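PDB 4UX5: transcription factor MBP1 from Magnaporthe oryzae, which binds DNA in the minor groove through the winged helix-turn-helix domain present here and probably acts as an activator of RNA polymerase II transcription. Local coordinates for a contact of chain A with DNA. Numbering follows the deposited sequence.

Site 1: a contact of chain A with DNA. Residues 67-68, 72, 78, 89. With nucleotides of chain B.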
loop_
_atom_site.group_PDB
_atom_site.type_symbol
_atom_site.label_atom_id
_atom_site.label_comp_id
_atom_site.label_asym_id
_atom_site.label_seq_id
_atom_site.Cartn_x
_atom_site.Cartn_y
_atom_site.Cartn_z
ATOM N N LEU A 67 -4.101 0.272 14.546
ATOM C CA LEU A 67 -4.595 -0.013 13.204
ATOM C C LEU A 67 -4.434 -1.489 12.856
ATOM O O LEU A 67 -5.328 -2.096 12.270
ATOM C CB LEU A 67 -3.872 0.852 12.169
ATOM C CG LEU A 67 -4.246 2.335 12.159
ATOM C CD1 LEU A 67 -3.172 3.151 11.459
ATOM C CD2 LEU A 67 -5.599 2.544 11.501
ATOM N N GLU A 68 -3.297 -2.063 13.234
ATOM C CA GLU A 68 -2.986 -3.447 12.895
ATOM C C GLU A 68 -3.749 -4.460 13.746
ATOM O O GLU A 68 -4.253 -5.459 13.229
ATOM C CB GLU A 68 -1.483 -3.698 13.032
ATOM C CG GLU A 68 -0.657 -3.145 11.886
ATOM C CD GLU A 68 0.834 -3.328 12.098
ATOM O OE1 GLU A 68 1.284 -3.242 13.260
ATOM O OE2 GLU A 68 1.554 -3.553 11.101
ATOM N N GLN A 72 -7.715 -3.194 11.416
ATOM C CA GLN A 72 -7.546 -4.054 10.245
ATOM C C GLN A 72 -8.331 -5.359 10.341
ATOM O O GLN A 72 -8.507 -6.054 9.340
ATOM C CB GLN A 72 -6.065 -4.370 10.020
ATOM C CG GLN A 72 -5.282 -3.263 9.333
ATOM C CD GLN A 72 -3.823 -3.622 9.132
ATOM O OE1 GLN A 72 -3.409 -4.753 9.391
ATOM N NE2 GLN A 72 -3.032 -2.659 8.673
ATOM N N LYS A 78 -6.773 0.072 2.786
ATOM C CA LYS A 78 -5.530 0.801 3.012
ATOM C C LYS A 78 -5.088 1.547 1.758
ATOM O O LYS A 78 -5.070 0.985 0.663
ATOM C CB LYS A 78 -4.429 -0.153 3.477
ATOM C CG LYS A 78 -4.640 -0.685 4.882
ATOM C CD LYS A 78 -3.640 -1.772 5.226
ATOM C CE LYS A 78 -3.915 -3.042 4.441
ATOM N NZ LYS A 78 -3.017 -4.154 4.857
ATOM N N THR A 89 -5.715 4.472 6.550
ATOM C CA THR A 89 -6.596 3.314 6.596
ATOM C C THR A 89 -8.049 3.763 6.670
ATOM O O THR A 89 -8.452 4.432 7.621
ATOM C CB THR A 89 -6.276 2.412 7.795
ATOM O OG1 THR A 89 -4.874 2.116 7.807
ATOM C CG2 THR A 89 -7.066 1.116 7.713
ATOM P P DG B 10 -1.375 4.148 7.988
ATOM O OP1 DG B 10 -2.799 3.921 8.328
ATOM O OP2 DG B 10 -0.457 4.752 8.979
ATOM O "O5'" DG B 10 -0.777 2.748 7.503
ATOM C "C5'" DG B 10 -1.415 2.037 6.448
ATOM C "C4'" DG B 10 -0.429 1.142 5.715
ATOM O "O4'" DG B 10 0.763 1.900 5.371
ATOM C "C3'" DG B 10 0.059 -0.070 6.504
ATOM O "O3'" DG B 10 0.193 -1.176 5.635
ATOM C "C2'" DG B 10 1.415 0.391 7.025
ATOM C "C1'" DG B 10 1.903 1.229 5.858
ATOM N N9 DG B 10 2.900 2.221 6.235
ATOM C C8 DG B 10 2.808 3.140 7.251
ATOM N N7 DG B 10 3.860 3.903 7.359
ATOM C C5 DG B 10 4.705 3.460 6.349
ATOM C C6 DG B 10 5.993 3.911 5.978
ATOM O O6 DG B 10 6.663 4.820 6.487
ATOM N N1 DG B 10 6.501 3.189 4.899
ATOM C C2 DG B 10 5.844 2.163 4.260
ATOM N N2 DG B 10 6.493 1.587 3.239
ATOM N N3 DG B 10 4.635 1.733 4.598
ATOM C C4 DG B 10 4.129 2.424 5.648
ATOM P P DT B 11 0.151 -2.673 6.215
ATOM O OP1 DT B 11 -0.753 -3.455 5.343
ATOM O OP2 DT B 11 -0.109 -2.592 7.670
ATOM O "O5'" DT B 11 1.642 -3.204 6.008
ATOM C "C5'" DT B 11 2.538 -3.253 7.105
ATOM C "C4'" DT B 11 3.975 -3.166 6.626
ATOM O "O4'" DT B 11 4.384 -1.788 6.619
ATOM C "C3'" DT B 11 4.985 -3.892 7.507
ATOM O "O3'" DT B 11 5.392 -5.095 6.883
ATOM C "C2'" DT B 11 6.162 -2.914 7.658
ATOM C "C1'" DT B 11 5.771 -1.721 6.789
ATOM N N1 DT B 11 6.087 -0.422 7.423
ATOM C C2 DT B 11 7.236 0.246 7.062
ATOM O O2 DT B 11 8.020 -0.175 6.232
ATOM N N3 DT B 11 7.437 1.437 7.713
ATOM C C4 DT B 11 6.621 2.012 8.667
ATOM O O4 DT B 11 6.881 3.086 9.196
ATOM C C5 DT B 11 5.442 1.255 8.991
ATOM C C6 DT B 11 5.225 0.091 8.370
#
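Two successive phosphates of chain B, those of DG10 and DT11, are held where helix 60-71, the residue just past it and strands 77-79 and 88-91 of the winged helix-turn-helix domain come together. Nothing aromatic takes part and no base is touched, so there is no stacking with the DNA; this is backbone recognition by charge and hydrogen bonds, probably little dependent on sequence. Lys78 supplies the positive charge. Its chain bends at CG-CD (chi3 -70°), laying CD and CE beside the DT11 phosphate before NZ makes a very short salt bridge of 2.4 Å to OP1 of DT11. From the helix side Gln72, extended beyond CG, points its amide at the other oxygen of that phosphate: NE2 donates to OP2 of DT11 at 3.1 Å, with the acceptor nearly in the amide plane and 157° at the hydrogen. Glu68 reaches over the same side, its OE2 staying 3.9 Å from DT11 OP2; carboxylate and phosphate would probably repel there, which Lys78 on the other oxygen may ease. On the preceding phosphate Leu67 sets the methyl CD1 against OP1 of DG10. Thr89 holds that same oxygen: with OG1 beside its own backbone N (chi1 -51°), the hydroxyl OG1 donates to DG10 OP1 at 2.8 Å.

Site 2: a contact of chain A with DNA. Residues 23, 81-83. With nucleotides of chain C.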
loop_
_atom_site.group_PDB
_atom_site.type_symbol
_atom_site.label_atom_id
_atom_site.label_comp_id
_atom_site.label_asym_id
_atom_site.label_seq_id
_atom_site.Cartn_x
_atom_site.Cartn_y
_atom_site.Cartn_z
ATOM N N SER A 23 -7.376 12.719 -6.334
ATOM C CA SER A 23 -7.316 11.617 -7.293
ATOM C C SER A 23 -8.698 11.268 -7.840
ATOM O O SER A 23 -9.009 10.102 -8.072
ATOM C CB SER A 23 -6.676 10.380 -6.655
ATOM O OG SER A 23 -5.327 10.626 -6.303
ATOM N N GLY A 81 0.433 5.976 -1.330
ATOM C CA GLY A 81 0.668 6.617 -2.608
ATOM C C GLY A 81 -0.512 7.500 -2.961
ATOM O O GLY A 81 -1.540 7.475 -2.284
ATOM N N GLY A 82 -0.373 8.275 -4.028
ATOM C CA GLY A 82 -1.374 9.269 -4.368
ATOM C C GLY A 82 -1.107 10.510 -3.544
ATOM O O GLY A 82 -0.031 10.638 -2.957
ATOM N N TYR A 83 -2.071 11.424 -3.495
ATOM C CA TYR A 83 -1.905 12.630 -2.697
ATOM C C TYR A 83 -1.730 12.258 -1.230
ATOM O O TYR A 83 -2.527 11.502 -0.672
ATOM C CB TYR A 83 -3.087 13.579 -2.874
ATOM C CG TYR A 83 -2.788 14.976 -2.385
ATOM C CD1 TYR A 83 -1.791 15.738 -2.980
ATOM C CD2 TYR A 83 -3.492 15.528 -1.326
ATOM C CE1 TYR A 83 -1.506 17.013 -2.538
ATOM C CE2 TYR A 83 -3.215 16.805 -0.875
ATOM C CZ TYR A 83 -2.220 17.544 -1.486
ATOM O OH TYR A 83 -1.936 18.816 -1.045
ATOM P P DG C 8 2.910 3.365 -8.466
ATOM O OP1 DG C 8 2.204 2.201 -9.048
ATOM O OP2 DG C 8 4.088 3.941 -9.156
ATOM O "O5'" DG C 8 1.866 4.549 -8.223
ATOM C "C5'" DG C 8 0.845 4.405 -7.240
ATOM C "C4'" DG C 8 0.307 5.761 -6.816
ATOM O "O4'" DG C 8 1.304 6.453 -6.018
ATOM C "C3'" DG C 8 -0.040 6.710 -7.963
ATOM O "O3'" DG C 8 -1.203 7.450 -7.637
ATOM C "C2'" DG C 8 1.187 7.614 -8.034
ATOM C "C1'" DG C 8 1.528 7.734 -6.561
ATOM N N9 DG C 8 2.908 8.117 -6.298
ATOM C C8 DG C 8 4.016 7.802 -7.045
ATOM N N7 DG C 8 5.125 8.285 -6.555
ATOM C C5 DG C 8 4.725 8.959 -5.407
ATOM C C6 DG C 8 5.488 9.682 -4.458
ATOM O O6 DG C 8 6.709 9.878 -4.441
ATOM N N1 DG C 8 4.688 10.209 -3.449
ATOM C C2 DG C 8 3.326 10.055 -3.364
ATOM N N2 DG C 8 2.728 10.637 -2.316
ATOM N N3 DG C 8 2.600 9.382 -4.244
ATOM C C4 DG C 8 3.364 8.863 -5.236
ATOM P P DT C 9 -2.219 7.902 -8.794
ATOM O OP1 DT C 9 -3.213 6.817 -8.960
ATOM O OP2 DT C 9 -1.404 8.349 -9.948
ATOM O "O5'" DT C 9 -2.942 9.193 -8.185
ATOM C "C5'" DT C 9 -2.797 10.454 -8.821
ATOM C "C4'" DT C 9 -2.518 11.544 -7.804
ATOM O "O4'" DT C 9 -1.388 11.165 -6.991
ATOM C "C3'" DT C 9 -2.128 12.882 -8.399
ATOM O "O3'" DT C 9 -3.309 13.643 -8.757
ATOM C "C2'" DT C 9 -1.315 13.528 -7.277
ATOM C "C1'" DT C 9 -0.704 12.323 -6.551
ATOM N N1 DT C 9 0.758 12.143 -6.809
ATOM C C2 DT C 9 1.674 12.724 -5.955
ATOM O O2 DT C 9 1.354 13.393 -4.989
ATOM N N3 DT C 9 2.989 12.494 -6.275
ATOM C C4 DT C 9 3.470 11.756 -7.341
ATOM O O4 DT C 9 4.668 11.605 -7.549
ATOM C C5 DT C 9 2.455 11.179 -8.187
ATOM C C6 DT C 9 1.166 11.389 -7.893
ATOM P P DC C 10 -4.136 14.503 -7.674
ATOM O OP1 DC C 10 -4.233 13.768 -6.393
ATOM O OP2 DC C 10 -5.384 14.916 -8.346
ATOM O "O5'" DC C 10 -3.272 15.833 -7.488
ATOM C "C5'" DC C 10 -3.126 16.406 -6.207
ATOM C "C4'" DC C 10 -1.915 17.317 -6.168
ATOM O "O4'" DC C 10 -0.717 16.544 -6.399
ATOM C "C3'" DC C 10 -1.911 18.430 -7.220
ATOM O "O3'" DC C 10 -2.005 19.687 -6.576
ATOM C "C2'" DC C 10 -0.570 18.263 -7.960
ATOM C "C1'" DC C 10 0.228 17.371 -7.021
ATOM N N1 DC C 10 1.236 16.509 -7.713
ATOM C C2 DC C 10 2.546 16.451 -7.224
ATOM O O2 DC C 10 2.846 17.117 -6.227
ATOM N N3 DC C 10 3.450 15.666 -7.858
ATOM C C4 DC C 10 3.089 14.962 -8.931
ATOM N N4 DC C 10 4.017 14.202 -9.522
ATOM C C5 DC C 10 1.759 15.007 -9.446
ATOM C C6 DC C 10 0.874 15.787 -8.812
#
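The glycine-rich tip of the wing of this winged helix-turn-helix domain, Gly81-Gly82-Tyr83, runs in the minor groove along chain C, and Ser23 from the loop between strands 16-22 and 25-32 reaches the outer backbone. At the 5' end, DG8 is read by main-chain atoms of Gly82. Its exocyclic amine N2 donates to the carbonyl O of Gly82 at 2.8 Å, the donor lying almost along the C=O axis (163°). The amide N of Gly82 donates to the deoxyribose O4' of DG8 at 3.2 Å and leans weakly on the base N3. That N3 also lies 3.2 Å from Gly82 O, a crowded pair because both can only accept. Both glycines have positive phi, and Gly82, with no side chain, lets its CA slide between the sugars of DG8 and DT9, 3.8 Å from C1' of DT9. At DT9 the Tyr83 backbone passes the sugar at C1', while further along it the Ser23 hydroxyl OG sits 3.3 Å from C4' of DT9. Further 3', Ser23 makes weak bonds through N and OG to DC10 OP1. Tyr83, its CG anti to the backbone N (chi1 -164°), swings its ring to this last nucleotide, where CD1 packs 3.6 Å from C5' of DC10 and the neighbouring CE1 follows along C4'.

Site 3: a contact of chain A with DNA. Residues 50, 54, 80-81, 84, 87-88. With nucleotides of chain B; nucleotides of chain C.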
loop_
_atom_site.group_PDB
_atom_site.type_symbol
_atom_site.label_atom_id
_atom_site.label_comp_id
_atom_site.label_asym_id
_atom_site.label_seq_id
_atom_site.Cartn_x
_atom_site.Cartn_y
_atom_site.Cartn_z
ATOM N N THR A 50 -6.823 6.756 10.141
ATOM C CA THR A 50 -5.492 7.261 10.457
ATOM C C THR A 50 -5.572 8.725 10.876
ATOM O O THR A 50 -4.852 9.162 11.772
ATOM C CB THR A 50 -4.529 7.110 9.260
ATOM O OG1 THR A 50 -4.591 5.768 8.766
ATOM C CG2 THR A 50 -3.099 7.428 9.669
ATOM N N LYS A 54 -4.732 10.216 14.641
ATOM C CA LYS A 54 -3.819 11.357 14.679
ATOM C C LYS A 54 -4.459 12.540 15.391
ATOM O O LYS A 54 -3.766 13.374 15.974
ATOM C CB LYS A 54 -3.398 11.769 13.268
ATOM C CG LYS A 54 -2.364 10.861 12.633
ATOM C CD LYS A 54 -2.167 11.197 11.163
ATOM C CE LYS A 54 -1.600 12.595 10.983
ATOM N NZ LYS A 54 -1.342 12.912 9.550
ATOM N N GLN A 80 -1.979 3.818 0.165
ATOM C CA GLN A 80 -0.635 4.384 0.156
ATOM C C GLN A 80 -0.321 4.887 -1.245
ATOM O O GLN A 80 -0.752 4.298 -2.235
ATOM C CB GLN A 80 0.404 3.352 0.596
ATOM C CG GLN A 80 0.169 2.775 1.980
ATOM C CD GLN A 80 1.234 1.769 2.375
ATOM O OE1 GLN A 80 0.946 0.589 2.567
ATOM N NE2 GLN A 80 2.472 2.235 2.503
ATOM N N GLY A 81 0.433 5.976 -1.330
ATOM C CA GLY A 81 0.668 6.617 -2.608
ATOM C C GLY A 81 -0.512 7.500 -2.961
ATOM O O GLY A 81 -1.540 7.475 -2.284
ATOM N N GLY A 84 -0.674 12.792 -0.623
ATOM C CA GLY A 84 -0.242 12.391 0.705
ATOM C C GLY A 84 -1.276 12.439 1.813
ATOM O O GLY A 84 -1.397 11.498 2.595
ATOM N N GLN A 87 -3.894 9.662 2.156
ATOM C CA GLN A 87 -3.422 8.342 2.566
ATOM C C GLN A 87 -3.891 7.951 3.961
ATOM O O GLN A 87 -4.185 8.804 4.796
ATOM C CB GLN A 87 -1.896 8.281 2.526
ATOM C CG GLN A 87 -1.272 8.569 1.180
ATOM C CD GLN A 87 0.236 8.439 1.227
ATOM O OE1 GLN A 87 0.792 7.408 0.849
ATOM N NE2 GLN A 87 0.906 9.478 1.709
ATOM N N GLY A 88 -3.941 6.648 4.208
ATOM C CA GLY A 88 -4.309 6.134 5.511
ATOM C C GLY A 88 -5.180 4.900 5.412
ATOM O O GLY A 88 -5.364 4.344 4.330
ATOM P P DG B 8 2.072 15.669 4.822
ATOM O OP1 DG B 8 0.726 16.264 4.979
ATOM O OP2 DG B 8 3.231 16.252 5.533
ATOM O "O5'" DG B 8 1.995 14.118 5.197
ATOM C "C5'" DG B 8 0.972 13.314 4.634
ATOM C "C4'" DG B 8 1.304 11.840 4.755
ATOM O "O4'" DG B 8 2.285 11.463 3.746
ATOM C "C3'" DG B 8 1.908 11.409 6.100
ATOM O "O3'" DG B 8 1.396 10.147 6.445
ATOM C "C2'" DG B 8 3.387 11.292 5.761
ATOM C "C1'" DG B 8 3.264 10.682 4.381
ATOM N N9 DG B 8 4.492 10.690 3.598
ATOM C C8 DG B 8 5.619 11.439 3.824
ATOM N N7 DG B 8 6.571 11.218 2.958
ATOM C C5 DG B 8 6.040 10.255 2.109
ATOM C C6 DG B 8 6.608 9.623 0.978
ATOM O O6 DG B 8 7.732 9.795 0.489
ATOM N N1 DG B 8 5.728 8.707 0.404
ATOM C C2 DG B 8 4.460 8.440 0.866
ATOM N N2 DG B 8 3.756 7.525 0.184
ATOM N N3 DG B 8 3.919 9.026 1.924
ATOM C C4 DG B 8 4.763 9.918 2.493
ATOM P P DC B 9 0.555 9.939 7.791
ATOM O OP1 DC B 9 -0.526 10.952 7.809
ATOM O OP2 DC B 9 1.526 9.872 8.904
ATOM O "O5'" DC B 9 -0.093 8.490 7.589
ATOM C "C5'" DC B 9 -1.039 8.278 6.544
ATOM C "C4'" DC B 9 -0.626 7.118 5.652
ATOM O "O4'" DC B 9 0.522 7.489 4.872
ATOM C "C3'" DC B 9 -0.197 5.861 6.382
ATOM O "O3'" DC B 9 -1.336 5.064 6.668
ATOM C "C2'" DC B 9 0.731 5.173 5.370
ATOM C "C1'" DC B 9 1.189 6.317 4.453
ATOM N N1 DC B 9 2.664 6.576 4.484
ATOM C C2 DC B 9 3.493 6.017 3.500
ATOM O O2 DC B 9 2.994 5.303 2.623
ATOM N N3 DC B 9 4.823 6.271 3.541
ATOM C C4 DC B 9 5.326 7.044 4.501
ATOM N N4 DC B 9 6.643 7.266 4.498
ATOM C C5 DC B 9 4.502 7.624 5.510
ATOM C C6 DC B 9 3.189 7.368 5.462
ATOM P P DG B 10 -1.375 4.148 7.988
ATOM O OP1 DG B 10 -2.799 3.921 8.328
ATOM O OP2 DG B 10 -0.457 4.752 8.979
ATOM O "O5'" DG B 10 -0.777 2.748 7.503
ATOM C "C5'" DG B 10 -1.415 2.037 6.448
ATOM C "C4'" DG B 10 -0.429 1.142 5.715
ATOM O "O4'" DG B 10 0.763 1.900 5.371
ATOM C "C3'" DG B 10 0.059 -0.070 6.504
ATOM O "O3'" DG B 10 0.193 -1.176 5.635
ATOM C "C2'" DG B 10 1.415 0.391 7.025
ATOM C "C1'" DG B 10 1.903 1.229 5.858
ATOM N N9 DG B 10 2.900 2.221 6.235
ATOM C C8 DG B 10 2.808 3.140 7.251
ATOM N N7 DG B 10 3.860 3.903 7.359
ATOM C C5 DG B 10 4.705 3.460 6.349
ATOM C C6 DG B 10 5.993 3.911 5.978
ATOM O O6 DG B 10 6.663 4.820 6.487
ATOM N N1 DG B 10 6.501 3.189 4.899
ATOM C C2 DG B 10 5.844 2.163 4.260
ATOM N N2 DG B 10 6.493 1.587 3.239
ATOM N N3 DG B 10 4.635 1.733 4.598
ATOM C C4 DG B 10 4.129 2.424 5.648
ATOM P P DG C 6 13.839 1.743 -2.228
ATOM O OP1 DG C 6 14.558 0.669 -2.947
ATOM O OP2 DG C 6 14.450 3.086 -2.094
ATOM O "O5'" DG C 6 12.392 1.921 -2.880
ATOM C "C5'" DG C 6 11.510 0.811 -2.935
ATOM C "C4'" DG C 6 10.093 1.257 -3.238
ATOM O "O4'" DG C 6 9.534 1.945 -2.082
ATOM C "C3'" DG C 6 9.959 2.225 -4.413
ATOM O "O3'" DG C 6 8.808 1.895 -5.163
ATOM C "C2'" DG C 6 9.800 3.575 -3.722
ATOM C "C1'" DG C 6 8.995 3.180 -2.496
ATOM N N9 DG C 6 9.100 4.138 -1.396
ATOM C C8 DG C 6 10.187 4.915 -1.081
ATOM N N7 DG C 6 9.993 5.686 -0.049
ATOM C C5 DG C 6 8.689 5.410 0.345
ATOM C C6 DG C 6 7.924 5.947 1.410
ATOM O O6 DG C 6 8.260 6.799 2.244
ATOM N N1 DG C 6 6.646 5.394 1.460
ATOM C C2 DG C 6 6.166 4.443 0.590
ATOM N N2 DG C 6 4.905 4.032 0.797
ATOM N N3 DG C 6 6.873 3.931 -0.413
ATOM C C4 DG C 6 8.122 4.460 -0.475
ATOM P P DC C 7 8.697 2.293 -6.713
ATOM O OP1 DC C 7 9.262 1.184 -7.506
ATOM O OP2 DC C 7 9.218 3.668 -6.881
ATOM O "O5'" DC C 7 7.121 2.337 -6.960
ATOM C "C5'" DC C 7 6.253 1.558 -6.146
ATOM C "C4'" DC C 7 5.186 2.429 -5.517
ATOM O "O4'" DC C 7 5.762 3.196 -4.451
ATOM C "C3'" DC C 7 4.580 3.457 -6.458
ATOM O "O3'" DC C 7 3.367 2.960 -6.983
ATOM C "C2'" DC C 7 4.345 4.702 -5.578
ATOM C "C1'" DC C 7 4.950 4.319 -4.225
ATOM N N1 DC C 7 5.792 5.385 -3.621
ATOM C C2 DC C 7 5.340 6.060 -2.486
ATOM O O2 DC C 7 4.237 5.763 -2.009
ATOM N N3 DC C 7 6.119 7.025 -1.943
ATOM C C4 DC C 7 7.298 7.316 -2.489
ATOM N N4 DC C 7 8.033 8.274 -1.916
ATOM C C5 DC C 7 7.780 6.637 -3.645
ATOM C C6 DC C 7 7.002 5.686 -4.173
HETATM O O HOH W 1 -2.834 11.089 5.827
#
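Gln87 does most of the base reading in this minor-groove contact. Its CB rests on the deoxyribose of DC9 of chain B, 3.6 Å from C4'. From there the chain runs extended (chi2 -178°) past O4' of DC9, with Gln87 CD 3.8 Å from it, to the sugar edge of DG8 of chain B. At the tip, OE1 takes the N2 amine of DG8 at 3.0 Å on an in-plane lone pair, and NE2 donates almost straight to DG8 N3 at 3.1 Å (170° at the hydrogen). This paired acceptor and donor suits guanine's minor-groove edge. The wing fixes the amide's rotation: Gly81 N donates to OE1 from above the carbonyl plane, and NE2 also gives an in-plane hydrogen to Gly84 O, so each tip atom is gripped twice. Gln80 comes from beside it, NE2 donating to DC9 O2 at 3.1 Å and lying equally near N3 of DG10, while OE1 lies tightly against DG10 O4', a strained pair of acceptors. Out on the backbone, Lys54 NZ salt-bridges DC9 OP1 at 2.7 Å, and a water links that oxygen to Gln87 O. Thr50 OG1 donates to DG10 OP1 at 2.6 Å. The two glutamines flank the wing between strands 77-79 and 88-91, whereas Thr50 and Lys54 lie a turn apart on helix 49-55.

Site 3 lies between the other two: its C-alpha centre is about 10 Å from that of site 1 and about 9 Å from that of site 2, while sites 1 and 2 are about 17 Å apart. Sites 2 and 3 share Gly81, so one wing reads guanines on both strands, DG8 of chain C and DG8 of chain B. Sites 1 and 3 meet on the DG10 phosphate of chain B, whose OP1 receives hydroxyls from both, and both use strand 88-91. The helices and wing strands hold phosphates, while the wing loop reads base edges, and the deposited assembly's second protein copy repeats this arrangement.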